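Local coordinates for octaprenyl Pyrophosphate Synthase (Helicobacter pylori, PDB 3TC1), which probably catalyses the magnesium-dependent chain elongation of allylic diphosphates with isopentenyl diphosphate to make the C40 product octaprenyl diphosphate, at residues B[27-30]-B[31-34]; B[114-117]-B[118-121]; B[158-162]-B[163-167]; B[229-232]-B[233-236]; B[273-276]-B[277-281]. All coordinates share one frame; numbering follows the deposited sequence.

Contact 1 of 5, residues B[27-30]-B[31-34]; sequences ELFS and KIGP
Phe29 and Ile32 meet at about a right angle, with Phe29 CD1 4.2 Å from Ile32 CD1, a light touch of one ring carbon on the end of one branch. The ring gets there because Phe29 CG stands anti to the backbone N (chi1 -179°). Over the centre of one face of this ring sits a water that lies within hydrogen-bonding distance of Phe29 O and Ile32 O and can give a proton to either. Phe29 O thus faces both this water and Ile32 N, which lies 3.1 Å from it and is hydrogen-bonded to it; Lys31 N is bonded in the same way to Leu28 O. The hydroxyl of Ser30 turns back along the chain: with chi1 at 72°, OG is turned back over its own backbone and donates to Glu27 O at 2.7 Å. The Lys31 chain bends at chi2 and chi4 and folds back over this serine, NZ coming to 3.6 Å from Ser30 OG. Phe29 also packs on Ile13 and Ile17 of helix 3-18, while Glu27 and Leu28 reach Phe143 of the second subunit. Two successive i to i+3 bonds, with a type I beta turn from Phe29 to Ile32, are the pattern of a helix C-terminus unwinding into a loop.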
loop_
_atom_site.group_PDB
_atom_site.type_symbol
_atom_site.label_atom_id
_atom_site.label_comp_id
_atom_site.label_asym_id
_atom_site.label_seq_id
_atom_site.Cartn_x
_atom_site.Cartn_y
_atom_site.Cartn_z
ATOM N N GLU B 27 -10.341 -6.797 14.057
ATOM C CA GLU B 27 -10.378 -5.754 15.075
ATOM C C GLU B 27 -10.132 -4.380 14.455
ATOM O O GLU B 27 -10.857 -3.426 14.731
ATOM C CB GLU B 27 -9.324 -6.033 16.147
ATOM C CG GLU B 27 -9.444 -5.154 17.379
ATOM C CD GLU B 27 -8.301 -5.364 18.350
ATOM O OE1 GLU B 27 -7.985 -6.535 18.654
ATOM O OE2 GLU B 27 -7.721 -4.358 18.813
ATOM N N LEU B 28 -9.104 -4.282 13.617
ATOM C CA LEU B 28 -8.782 -3.019 12.960
ATOM C C LEU B 28 -9.948 -2.562 12.087
ATOM O O LEU B 28 -10.364 -1.402 12.139
ATOM C CB LEU B 28 -7.530 -3.175 12.095
ATOM C CG LEU B 28 -6.247 -3.636 12.796
ATOM C CD1 LEU B 28 -5.127 -3.791 11.771
ATOM C CD2 LEU B 28 -5.856 -2.629 13.862
ATOM N N PHE B 29 -10.470 -3.487 11.285
ATOM C CA PHE B 29 -11.585 -3.194 10.389
ATOM C C PHE B 29 -12.833 -2.670 11.107
ATOM O O PHE B 29 -13.544 -1.817 10.573
ATOM C CB PHE B 29 -11.961 -4.444 9.582
ATOM C CG PHE B 29 -13.095 -4.224 8.614
ATOM C CD1 PHE B 29 -12.965 -3.316 7.565
ATOM C CD2 PHE B 29 -14.296 -4.911 8.761
ATOM C CE1 PHE B 29 -14.020 -3.093 6.676
ATOM C CE2 PHE B 29 -15.359 -4.697 7.876
ATOM C CZ PHE B 29 -15.220 -3.786 6.834
ATOM N N SER B 30 -13.098 -3.179 12.308
ATOM C CA SER B 30 -14.274 -2.758 13.067
ATOM C C SER B 30 -14.249 -1.286 13.468
ATOM O O SER B 30 -15.283 -0.726 13.828
ATOM C CB SER B 30 -14.441 -3.612 14.329
ATOM O OG SER B 30 -13.449 -3.305 15.297
ATOM N N LYS B 31 -13.080 -0.657 13.403
ATOM C CA LYS B 31 -12.971 0.747 13.783
ATOM C C LYS B 31 -13.089 1.727 12.632
ATOM O O LYS B 31 -13.009 2.941 12.835
ATOM C CB LYS B 31 -11.667 0.992 14.542
ATOM C CG LYS B 31 -11.697 0.446 15.959
ATOM C CD LYS B 31 -12.869 1.035 16.734
ATOM C CE LYS B 31 -12.962 0.451 18.132
ATOM N NZ LYS B 31 -13.157 -1.024 18.100
ATOM N N ILE B 32 -13.267 1.203 11.423
ATOM C CA ILE B 32 -13.431 2.056 10.254
ATOM C C ILE B 32 -14.926 2.299 10.123
ATOM O O ILE B 32 -15.723 1.363 10.195
ATOM C CB ILE B 32 -12.915 1.374 8.976
ATOM C CG1 ILE B 32 -11.443 1.000 9.154
ATOM C CG2 ILE B 32 -13.081 2.314 7.781
ATOM C CD1 ILE B 32 -10.849 0.262 7.975
ATOM N N GLY B 33 -15.305 3.555 9.939
ATOM C CA GLY B 33 -16.714 3.880 9.832
ATOM C C GLY B 33 -17.299 3.789 8.438
ATOM O O GLY B 33 -16.590 3.491 7.474
ATOM N N PRO B 34 -18.609 4.057 8.308
ATOM C CA PRO B 34 -19.345 4.016 7.042
ATOM C C PRO B 34 -18.748 4.965 6.022
ATOM O O PRO B 34 -18.044 5.903 6.367
ATOM C CB PRO B 34 -20.751 4.441 7.451
ATOM C CG PRO B 34 -20.476 5.413 8.573
ATOM C CD PRO B 34 -19.448 4.641 9.369
HETATM O O HOH W 1 -15.986 -1.381 9.612
#

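Contact 2 of 5, residues B[114-117]-B[118-121]; sequences FELS and KMGE
Lys118 lies alongside Glu115, both side chains pointing the same way, and its NZ forms a salt bridge with Glu115 OE1 at 2.9 Å. The ammonium comes from the syn side of the carboxylate, 28° out of its plane. Beyond CG the lysine chain is extended, which carries NZ back along the helix to the acid; Glu115 instead bends at chi2 (-56°). Glu115 OE2, in plane at the edge of the Phe114 ring, has its own salt bridge to Lys111, so the carboxylate is held between two lysines, which would favour its ionised form. Lys118 N bonds to Glu115 O, and Met119 N to Leu116 O at 2.8 Å closes a type I turn where helix 92-116 runs out. Gly120 follows as N-cap of helix 121-144: a short connection between two successive helices of the all-alpha fold. Packing is closer where Leu116 and Met119 cross at about a right angle, Leu116 CD1 4.1 Å from Met119 CG, both resting on Ile65 of helix 53-80. Lys118, by contrast, is exposed, its NZ 4.1 Å from Phe114 CE2, though it also touches Gln125 of the second subunit. Ser117 OG donates to Phe114 O at 2.6 Å and makes a weak hydrogen bond with that same glutamine.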
loop_
_atom_site.group_PDB
_atom_site.type_symbol
_atom_site.label_atom_id
_atom_site.label_comp_id
_atom_site.label_asym_id
_atom_site.label_seq_id
_atom_site.Cartn_x
_atom_site.Cartn_y
_atom_site.Cartn_z
ATOM N N PHE B 114 -5.991 -8.458 -5.630
ATOM C CA PHE B 114 -6.130 -9.893 -5.804
ATOM C C PHE B 114 -7.437 -10.170 -6.533
ATOM O O PHE B 114 -7.475 -10.935 -7.495
ATOM C CB PHE B 114 -6.129 -10.603 -4.450
ATOM C CG PHE B 114 -6.348 -12.090 -4.552
ATOM C CD1 PHE B 114 -5.319 -12.931 -4.960
ATOM C CD2 PHE B 114 -7.600 -12.641 -4.289
ATOM C CE1 PHE B 114 -5.534 -14.302 -5.107
ATOM C CE2 PHE B 114 -7.826 -14.011 -4.435
ATOM C CZ PHE B 114 -6.793 -14.842 -4.845
ATOM N N GLU B 115 -8.510 -9.536 -6.072
ATOM C CA GLU B 115 -9.813 -9.715 -6.688
ATOM C C GLU B 115 -9.838 -9.059 -8.071
ATOM O O GLU B 115 -10.483 -9.559 -8.999
ATOM C CB GLU B 115 -10.900 -9.110 -5.794
ATOM C CG GLU B 115 -11.036 -9.772 -4.425
ATOM C CD GLU B 115 -11.286 -11.270 -4.508
ATOM O OE1 GLU B 115 -11.891 -11.725 -5.500
ATOM O OE2 GLU B 115 -10.889 -11.995 -3.571
ATOM N N LEU B 116 -9.120 -7.948 -8.204
ATOM C CA LEU B 116 -9.055 -7.204 -9.463
ATOM C C LEU B 116 -8.534 -8.043 -10.636
ATOM O O LEU B 116 -8.991 -7.891 -11.776
ATOM C CB LEU B 116 -8.170 -5.960 -9.286
ATOM C CG LEU B 116 -7.982 -5.042 -10.501
ATOM C CD1 LEU B 116 -9.337 -4.530 -10.993
ATOM C CD2 LEU B 116 -7.083 -3.870 -10.114
ATOM N N SER B 117 -7.592 -8.932 -10.355
ATOM C CA SER B 117 -7.013 -9.786 -11.391
ATOM C C SER B 117 -8.047 -10.662 -12.106
ATOM O O SER B 117 -7.764 -11.238 -13.157
ATOM C CB SER B 117 -5.935 -10.675 -10.778
ATOM O OG SER B 117 -6.501 -11.549 -9.820
ATOM N N LYS B 118 -9.244 -10.761 -11.541
ATOM C CA LYS B 118 -10.298 -11.576 -12.133
ATOM C C LYS B 118 -11.169 -10.745 -13.066
ATOM O O LYS B 118 -12.087 -11.264 -13.708
ATOM C CB LYS B 118 -11.163 -12.181 -11.024
ATOM C CG LYS B 118 -10.378 -12.962 -9.978
ATOM C CD LYS B 118 -11.264 -13.349 -8.805
ATOM C CE LYS B 118 -10.480 -14.097 -7.741
ATOM N NZ LYS B 118 -11.295 -14.358 -6.521
ATOM N N MET B 119 -10.875 -9.451 -13.139
ATOM C CA MET B 119 -11.632 -8.525 -13.972
ATOM C C MET B 119 -11.118 -8.432 -15.406
ATOM O O MET B 119 -11.793 -7.882 -16.276
ATOM C CB MET B 119 -11.606 -7.124 -13.350
ATOM C CG MET B 119 -12.395 -6.976 -12.053
ATOM S SD MET B 119 -14.181 -7.044 -12.325
ATOM C CE MET B 119 -14.730 -7.616 -10.729
ATOM N N GLY B 120 -9.930 -8.963 -15.659
ATOM C CA GLY B 120 -9.385 -8.869 -17.000
ATOM C C GLY B 120 -8.336 -7.771 -17.039
ATOM O O GLY B 120 -8.368 -6.840 -16.233
ATOM N N GLU B 121 -7.413 -7.873 -17.988
ATOM C CA GLU B 121 -6.321 -6.918 -18.117
ATOM C C GLU B 121 -6.689 -5.452 -18.320
ATOM O O GLU B 121 -6.047 -4.573 -17.744
ATOM C CB GLU B 121 -5.391 -7.361 -19.244
ATOM C CG GLU B 121 -4.174 -6.482 -19.410
ATOM C CD GLU B 121 -3.264 -6.966 -20.513
ATOM O OE1 GLU B 121 -3.737 -7.089 -21.663
ATOM O OE2 GLU B 121 -2.077 -7.221 -20.231
#

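Contact 3 of 5, residues B[158-162]-B[163-167]; sequences ILEDK and TAHFI
The axes of the two short segments, 158-162 and 163-167, diverge by 36° where helix 152-177 widens into a pi-type turn: Ala164 N bonds to Leu159 O at 3.0 Å and His165 N to Glu160 O at 2.9 Å, both i to i+5 and both nearly straight. Leu159 O also accepts from Thr163 N, which approaches from above the carbonyl plane, so one oxygen serves an i+4 and an i+5 donor. A water joins the next turn, donating to Asp161 O and accepting from Phe166 N. Such an extra residue in a turn is the mark of a pi-bulge, here within a long helix of the all-alpha polyprenyl synthetase fold. The imidazole of His165 lies obliquely against the preceding turn, its CD2 3.0 Å from Glu160 O and 3.7 Å from Glu160 CB. His165 CG is anti to the carbonyl carbon (chi1 -74°), which lays the ring beside Asp161; carboxylate and ring planes are 39° apart, and Asp161 OD1 comes only to 4.0 Å from His165 CD2. The polar ends look elsewhere: His165 ND1 bonds to Glu168, and Asp161 forms salt bridges through OD1 to Arg133 and through OD2 to Arg136. Lys162 pairs with Glu138, and Thr163 OG1 bonds to Gln197, with the threonine side chain about 9 Å from a bound magnesium ion. Against helix 182-205, Ala164 CB, 3.8 Å from Glu160 CA, packs on Leu190 and Met194.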
loop_
_atom_site.group_PDB
_atom_site.type_symbol
_atom_site.label_atom_id
_atom_site.label_comp_id
_atom_site.label_asym_id
_atom_site.label_seq_id
_atom_site.Cartn_x
_atom_site.Cartn_y
_atom_site.Cartn_z
ATOM N N ILE B 158 -2.028 17.893 -8.959
ATOM C CA ILE B 158 -2.341 17.166 -7.733
ATOM C C ILE B 158 -3.807 16.744 -7.707
ATOM O O ILE B 158 -4.119 15.599 -7.381
ATOM C CB ILE B 158 -2.037 18.021 -6.479
ATOM C CG1 ILE B 158 -0.528 18.260 -6.378
ATOM C CG2 ILE B 158 -2.581 17.333 -5.228
ATOM C CD1 ILE B 158 -0.112 19.211 -5.261
ATOM N N LEU B 159 -4.705 17.666 -8.050
ATOM C CA LEU B 159 -6.132 17.349 -8.058
ATOM C C LEU B 159 -6.433 16.196 -9.003
ATOM O O LEU B 159 -7.208 15.295 -8.672
ATOM C CB LEU B 159 -6.964 18.569 -8.472
ATOM C CG LEU B 159 -7.768 19.194 -7.329
ATOM C CD1 LEU B 159 -6.790 19.742 -6.308
ATOM C CD2 LEU B 159 -8.692 20.301 -7.839
ATOM N N GLU B 160 -5.822 16.234 -10.181
ATOM C CA GLU B 160 -6.017 15.192 -11.183
ATOM C C GLU B 160 -5.473 13.843 -10.702
ATOM O O GLU B 160 -6.138 12.806 -10.833
ATOM C CB GLU B 160 -5.328 15.600 -12.487
ATOM C CG GLU B 160 -5.961 16.794 -13.184
ATOM C CD GLU B 160 -4.995 17.490 -14.131
ATOM O OE1 GLU B 160 -4.007 16.849 -14.544
ATOM O OE2 GLU B 160 -5.222 18.673 -14.469
ATOM N N ASP B 161 -4.267 13.856 -10.145
ATOM C CA ASP B 161 -3.652 12.627 -9.654
ATOM C C ASP B 161 -4.307 12.047 -8.409
ATOM O O ASP B 161 -4.554 10.842 -8.341
ATOM C CB ASP B 161 -2.161 12.843 -9.371
ATOM C CG ASP B 161 -1.324 12.864 -10.634
ATOM O OD1 ASP B 161 -1.825 12.411 -11.683
ATOM O OD2 ASP B 161 -0.161 13.315 -10.578
ATOM N N LYS B 162 -4.585 12.893 -7.420
ATOM C CA LYS B 162 -5.186 12.418 -6.175
ATOM C C LYS B 162 -6.684 12.162 -6.185
ATOM O O LYS B 162 -7.173 11.351 -5.398
ATOM C CB LYS B 162 -4.884 13.383 -5.026
ATOM C CG LYS B 162 -3.463 13.333 -4.514
ATOM C CD LYS B 162 -3.346 14.053 -3.176
ATOM C CE LYS B 162 -4.208 13.380 -2.114
ATOM N NZ LYS B 162 -4.173 14.105 -0.814
ATOM N N THR B 163 -7.422 12.839 -7.060
ATOM C CA THR B 163 -8.867 12.660 -7.081
ATOM C C THR B 163 -9.549 12.373 -8.412
ATOM O O THR B 163 -10.284 11.396 -8.535
ATOM C CB THR B 163 -9.584 13.902 -6.478
ATOM O OG1 THR B 163 -9.143 14.107 -5.131
ATOM C CG2 THR B 163 -11.096 13.708 -6.486
ATOM N N ALA B 164 -9.321 13.228 -9.400
ATOM C CA ALA B 164 -9.992 13.093 -10.688
ATOM C C ALA B 164 -9.782 11.801 -11.468
ATOM O O ALA B 164 -10.752 11.152 -11.857
ATOM C CB ALA B 164 -9.653 14.288 -11.566
ATOM N N HIS B 165 -8.529 11.435 -11.710
ATOM C CA HIS B 165 -8.222 10.229 -12.477
ATOM C C HIS B 165 -8.754 8.919 -11.909
ATOM O O HIS B 165 -9.063 8.001 -12.663
ATOM C CB HIS B 165 -6.713 10.123 -12.703
ATOM C CG HIS B 165 -6.194 11.091 -13.721
ATOM N ND1 HIS B 165 -6.598 11.071 -15.038
ATOM C CD2 HIS B 165 -5.324 12.122 -13.609
ATOM C CE1 HIS B 165 -5.999 12.049 -15.696
ATOM N NE2 HIS B 165 -5.220 12.702 -14.853
ATOM N N PHE B 166 -8.850 8.817 -10.590
ATOM C CA PHE B 166 -9.366 7.602 -9.979
ATOM C C PHE B 166 -10.858 7.455 -10.301
ATOM O O PHE B 166 -11.325 6.366 -10.651
ATOM C CB PHE B 166 -9.121 7.638 -8.468
ATOM C CG PHE B 166 -9.637 6.436 -7.730
ATOM C CD1 PHE B 166 -9.602 5.170 -8.309
ATOM C CD2 PHE B 166 -10.124 6.564 -6.434
ATOM C CE1 PHE B 166 -10.047 4.047 -7.602
ATOM C CE2 PHE B 166 -10.567 5.450 -5.721
ATOM C CZ PHE B 166 -10.528 4.189 -6.309
ATOM N N ILE B 167 -11.613 8.545 -10.189
ATOM C CA ILE B 167 -13.040 8.485 -10.506
ATOM C C ILE B 167 -13.170 8.187 -12.002
ATOM O O ILE B 167 -14.002 7.378 -12.422
ATOM C CB ILE B 167 -13.754 9.814 -10.154
ATOM C CG1 ILE B 167 -13.695 10.035 -8.640
ATOM C CG2 ILE B 167 -15.216 9.773 -10.615
ATOM C CD1 ILE B 167 -14.245 11.377 -8.174
HETATM O O HOH W 2 -7.172 10.131 -8.753
#

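Contact 4 of 5, residues B[229-232]-B[233-236]; sequences YLLL and YEKL
Apolar contact centres on Leu232 and Leu236, whose side chains pass each other at a slant, Leu232 CD1 3.6 Å from Leu236 CD2 and the two CG atoms 3.8 Å apart. Leu232 CG is anti to its own N (chi1 177°) while Leu236 CG is anti to the carbonyl carbon (chi1 -64°), and these different settings bring the branches together. Both leucines also rest on Lys262 and Tyr266. Among the backbone hydrogen bonds, Tyr233 N to Tyr229 O and Glu234 N to Leu230 O carry on the helical i to i+4 series, the second longer at 3.3 Å. Leu232 O then takes two donors: Lys235 N at 2.9 Å, from above the carbonyl plane, and Leu236 N at 3.0 Å, nearly in line with the C=O bond. The charged side chains, both exposed, pair with other helices. Glu234 extends beyond CG past the Leu230 carbonyl to a salt bridge with Lys152, whereas Lys235 CG passes 3.5 Å from Leu231 O, and the bends at chi2 and chi4 lead NZ to Glu271. A water donates to Leu231 O at 2.8 Å and is held weakly by Lys235 NZ. Aromatic contacts go to other parts of the fold: the Tyr229 ring stacks with Phe220 and meets Phe263 edge-to-face. Leu232 O taking an i+3 as well as an i+4 donor fits a helix that is running out, here helix 227-233 ahead of helix 238-246.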
loop_
_atom_site.group_PDB
_atom_site.type_symbol
_atom_site.label_atom_id
_atom_site.label_comp_id
_atom_site.label_asym_id
_atom_site.label_seq_id
_atom_site.Cartn_x
_atom_site.Cartn_y
_atom_site.Cartn_z
ATOM N N TYR B 229 -7.210 29.944 -2.319
ATOM C CA TYR B 229 -5.997 30.659 -1.923
ATOM C C TYR B 229 -5.180 31.093 -3.129
ATOM O O TYR B 229 -4.571 32.164 -3.125
ATOM C CB TYR B 229 -5.161 29.771 -0.993
ATOM C CG TYR B 229 -5.832 29.544 0.345
ATOM C CD1 TYR B 229 -5.684 30.463 1.388
ATOM C CD2 TYR B 229 -6.656 28.438 0.553
ATOM C CE1 TYR B 229 -6.341 30.285 2.607
ATOM C CE2 TYR B 229 -7.321 28.252 1.771
ATOM C CZ TYR B 229 -7.157 29.178 2.790
ATOM O OH TYR B 229 -7.800 28.988 3.993
ATOM N N LEU B 230 -5.165 30.257 -4.164
ATOM C CA LEU B 230 -4.440 30.575 -5.386
ATOM C C LEU B 230 -5.086 31.778 -6.082
ATOM O O LEU B 230 -4.404 32.723 -6.473
ATOM C CB LEU B 230 -4.444 29.361 -6.321
ATOM C CG LEU B 230 -3.577 28.205 -5.805
ATOM C CD1 LEU B 230 -3.975 26.895 -6.466
ATOM C CD2 LEU B 230 -2.108 28.551 -6.070
ATOM N N LEU B 231 -6.406 31.732 -6.234
ATOM C CA LEU B 231 -7.131 32.825 -6.882
ATOM C C LEU B 231 -7.027 34.110 -6.059
ATOM O O LEU B 231 -6.894 35.202 -6.611
ATOM C CB LEU B 231 -8.600 32.436 -7.085
ATOM C CG LEU B 231 -8.858 31.265 -8.044
ATOM C CD1 LEU B 231 -10.344 30.962 -8.109
ATOM C CD2 LEU B 231 -8.325 31.616 -9.431
ATOM N N LEU B 232 -7.090 33.978 -4.737
ATOM C CA LEU B 232 -6.975 35.141 -3.857
ATOM C C LEU B 232 -5.598 35.778 -4.000
ATOM O O LEU B 232 -5.475 36.987 -4.174
ATOM C CB LEU B 232 -7.185 34.741 -2.387
ATOM C CG LEU B 232 -6.997 35.899 -1.392
ATOM C CD1 LEU B 232 -8.050 36.983 -1.660
ATOM C CD2 LEU B 232 -7.114 35.391 0.038
ATOM N N TYR B 233 -4.561 34.948 -3.928
ATOM C CA TYR B 233 -3.180 35.415 -4.034
ATOM C C TYR B 233 -2.928 36.260 -5.284
ATOM O O TYR B 233 -2.170 37.228 -5.248
ATOM C CB TYR B 233 -2.220 34.220 -4.041
ATOM C CG TYR B 233 -0.769 34.631 -4.093
ATOM C CD1 TYR B 233 -0.123 35.114 -2.956
ATOM C CD2 TYR B 233 -0.052 34.576 -5.286
ATOM C CE1 TYR B 233 1.201 35.535 -3.007
ATOM C CE2 TYR B 233 1.271 34.995 -5.349
ATOM C CZ TYR B 233 1.890 35.471 -4.205
ATOM O OH TYR B 233 3.201 35.871 -4.253
ATOM N N GLU B 234 -3.546 35.867 -6.392
ATOM C CA GLU B 234 -3.403 36.579 -7.659
ATOM C C GLU B 234 -4.041 37.976 -7.659
ATOM O O GLU B 234 -3.738 38.797 -8.529
ATOM C CB GLU B 234 -4.018 35.741 -8.787
ATOM C CG GLU B 234 -3.159 34.562 -9.220
ATOM C CD GLU B 234 -3.957 33.474 -9.920
ATOM O OE1 GLU B 234 -4.904 33.805 -10.664
ATOM O OE2 GLU B 234 -3.626 32.283 -9.734
ATOM N N LYS B 235 -4.915 38.246 -6.691
ATOM C CA LYS B 235 -5.603 39.541 -6.600
ATOM C C LYS B 235 -5.103 40.431 -5.462
ATOM O O LYS B 235 -5.328 41.643 -5.474
ATOM C CB LYS B 235 -7.108 39.333 -6.391
ATOM C CG LYS B 235 -7.810 38.475 -7.421
ATOM C CD LYS B 235 -8.212 39.274 -8.644
ATOM C CE LYS B 235 -9.029 38.413 -9.598
ATOM N NZ LYS B 235 -10.249 37.862 -8.941
ATOM N N LEU B 236 -4.442 39.835 -4.475
ATOM C CA LEU B 236 -3.952 40.581 -3.316
ATOM C C LEU B 236 -2.842 41.571 -3.621
ATOM O O LEU B 236 -2.028 41.351 -4.517
ATOM C CB LEU B 236 -3.440 39.619 -2.241
ATOM C CG LEU B 236 -4.428 38.655 -1.583
ATOM C CD1 LEU B 236 -3.677 37.736 -0.622
ATOM C CD2 LEU B 236 -5.503 39.445 -0.850
HETATM O O HOH W 3 -8.451 35.536 -8.928
#

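Contact 5 of 5, residues B[273-276]-B[277-281]; sequences LKTA and QVYSK
Two carbonyl oxygens of the preceding turn lie close to the Tyr279 ring: Ala276 O at the edge, near its plane, and Thr275 O obliquely, 3.4 Å from Tyr279 CD2. Tyr279 CG is anti to the carbonyl carbon (chi1 -71°), which turns CD2 back toward that turn, and Thr275 CG2 comes no nearer to the ring than 4.5 Å from CE2. The other flat group is the amide of Gln277. The Gln277 side chain crosses that of Lys274 at a slant, and its amide OE1 is 3.6 Å from Lys274 CA and 3.8 Å from Lys274 CG, a contact with the aliphatic base of the lysine. On the way there Gln277 CG passes 3.2 Å from Leu273 O. That same oxygen accepts from Gln277 N in the carbonyl plane at 3.0 Å, and Ser280 N meets Ala276 O likewise, the regular i to i+4 pattern. Val278 N divides its hydrogen between Lys274 O at 3.2 Å and a weak bond to Thr275 O, while Val278 CG2 packs 3.4 Å from Lys274 O. Two hydroxyls are tied outside this pair of turns, Thr275 OG1 to Glu271 O and Ser280 OG to Ala299 O. Helix 268-286 presents Leu273 and Tyr279 to helix 182-205, where Ile199 meets the leucine and Asn191, Met194 and Ile198 meet the tyrosine, while Ala276, Gln277 and Ser280 touch Ile303 near the chain's C-terminal end.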
loop_
_atom_site.group_PDB
_atom_site.type_symbol
_atom_site.label_atom_id
_atom_site.label_comp_id
_atom_site.label_asym_id
_atom_site.label_seq_id
_atom_site.Cartn_x
_atom_site.Cartn_y
_atom_site.Cartn_z
ATOM N N LEU B 273 -16.321 28.777 -7.492
ATOM C CA LEU B 273 -17.511 28.033 -7.871
ATOM C C LEU B 273 -17.656 27.934 -9.386
ATOM O O LEU B 273 -17.978 26.869 -9.914
ATOM C CB LEU B 273 -18.750 28.693 -7.256
ATOM C CG LEU B 273 -20.107 28.042 -7.523
ATOM C CD1 LEU B 273 -20.069 26.572 -7.126
ATOM C CD2 LEU B 273 -21.183 28.786 -6.736
ATOM N N LYS B 274 -17.420 29.041 -10.083
ATOM C CA LYS B 274 -17.523 29.056 -11.539
ATOM C C LYS B 274 -16.500 28.129 -12.196
ATOM O O LYS B 274 -16.770 27.533 -13.239
ATOM C CB LYS B 274 -17.347 30.478 -12.074
ATOM C CG LYS B 274 -18.501 31.412 -11.737
ATOM C CD LYS B 274 -18.314 32.772 -12.390
ATOM C CE LYS B 274 -19.462 33.714 -12.061
ATOM N NZ LYS B 274 -20.762 33.214 -12.590
ATOM N N THR B 275 -15.324 28.002 -11.595
ATOM C CA THR B 275 -14.304 27.125 -12.161
ATOM C C THR B 275 -14.829 25.691 -12.129
ATOM O O THR B 275 -14.643 24.932 -13.079
ATOM C CB THR B 275 -12.984 27.224 -11.365
ATOM O OG1 THR B 275 -12.583 28.598 -11.288
ATOM C CG2 THR B 275 -11.884 26.420 -12.044
ATOM N N ALA B 276 -15.503 25.334 -11.037
ATOM C CA ALA B 276 -16.073 23.998 -10.882
ATOM C C ALA B 276 -17.240 23.773 -11.838
ATOM O O ALA B 276 -17.399 22.679 -12.379
ATOM C CB ALA B 276 -16.541 23.786 -9.442
ATOM N N GLN B 277 -18.063 24.805 -12.034
ATOM C CA GLN B 277 -19.214 24.702 -12.930
ATOM C C GLN B 277 -18.789 24.374 -14.360
ATOM O O GLN B 277 -19.528 23.721 -15.097
ATOM C CB GLN B 277 -20.032 26.001 -12.906
ATOM C CG GLN B 277 -20.649 26.304 -11.541
ATOM C CD GLN B 277 -21.480 27.580 -11.526
ATOM O OE1 GLN B 277 -21.044 28.624 -12.009
ATOM N NE2 GLN B 277 -22.677 27.501 -10.957
ATOM N N VAL B 278 -17.605 24.830 -14.757
ATOM C CA VAL B 278 -17.110 24.536 -16.098
ATOM C C VAL B 278 -16.993 23.021 -16.224
ATOM O O VAL B 278 -17.460 22.426 -17.193
ATOM C CB VAL B 278 -15.717 25.162 -16.349
ATOM C CG1 VAL B 278 -15.160 24.673 -17.679
ATOM C CG2 VAL B 278 -15.819 26.682 -16.352
ATOM N N TYR B 279 -16.376 22.398 -15.228
ATOM C CA TYR B 279 -16.215 20.950 -15.234
ATOM C C TYR B 279 -17.553 20.233 -15.131
ATOM O O TYR B 279 -17.766 19.208 -15.773
ATOM C CB TYR B 279 -15.309 20.523 -14.083
ATOM C CG TYR B 279 -13.874 20.920 -14.298
ATOM C CD1 TYR B 279 -13.118 20.335 -15.315
ATOM C CD2 TYR B 279 -13.269 21.882 -13.495
ATOM C CE1 TYR B 279 -11.793 20.699 -15.526
ATOM C CE2 TYR B 279 -11.940 22.259 -13.699
ATOM C CZ TYR B 279 -11.211 21.661 -14.718
ATOM O OH TYR B 279 -9.906 22.027 -14.936
ATOM N N SER B 280 -18.454 20.768 -14.319
ATOM C CA SER B 280 -19.768 20.164 -14.153
ATOM C C SER B 280 -20.494 20.151 -15.494
ATOM O O SER B 280 -21.144 19.164 -15.851
ATOM C CB SER B 280 -20.585 20.948 -13.122
ATOM O OG SER B 280 -21.876 20.384 -12.968
ATOM N N LYS B 281 -20.381 21.254 -16.229
ATOM C CA LYS B 281 -21.013 21.375 -17.538
ATOM C C LYS B 281 -20.406 20.361 -18.501
ATOM O O LYS B 281 -21.127 19.709 -19.258
ATOM C CB LYS B 281 -20.835 22.792 -18.097
ATOM C CG LYS B 281 -21.568 23.871 -17.313
ATOM C CD LYS B 281 -21.430 25.232 -17.984
ATOM C CE LYS B 281 -22.077 26.336 -17.155
ATOM N NZ LYS B 281 -23.541 26.141 -16.988
#

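In the fold
Contact 3 is the most central of the five, about 8 Å from the chain centre, whereas contacts 1, 2 and 4 lie 19 to 24 Å out and each marks the end of a helix. Contacts 1 and 2 both touch the second subunit, yet the first is a surface turn and the second partly buried. Contact 4 is largely buried despite its outlying position. Contacts 3 and 5 lie wholly within helices that both pack on helix 182-205 and share Met194 as a neighbour; their centres are 16 Å apart. Chemistry follows place: a salt bridge within contact 2, salt bridges to other helices in 3 and 4, and mainly backbone bonding in 1 and 5.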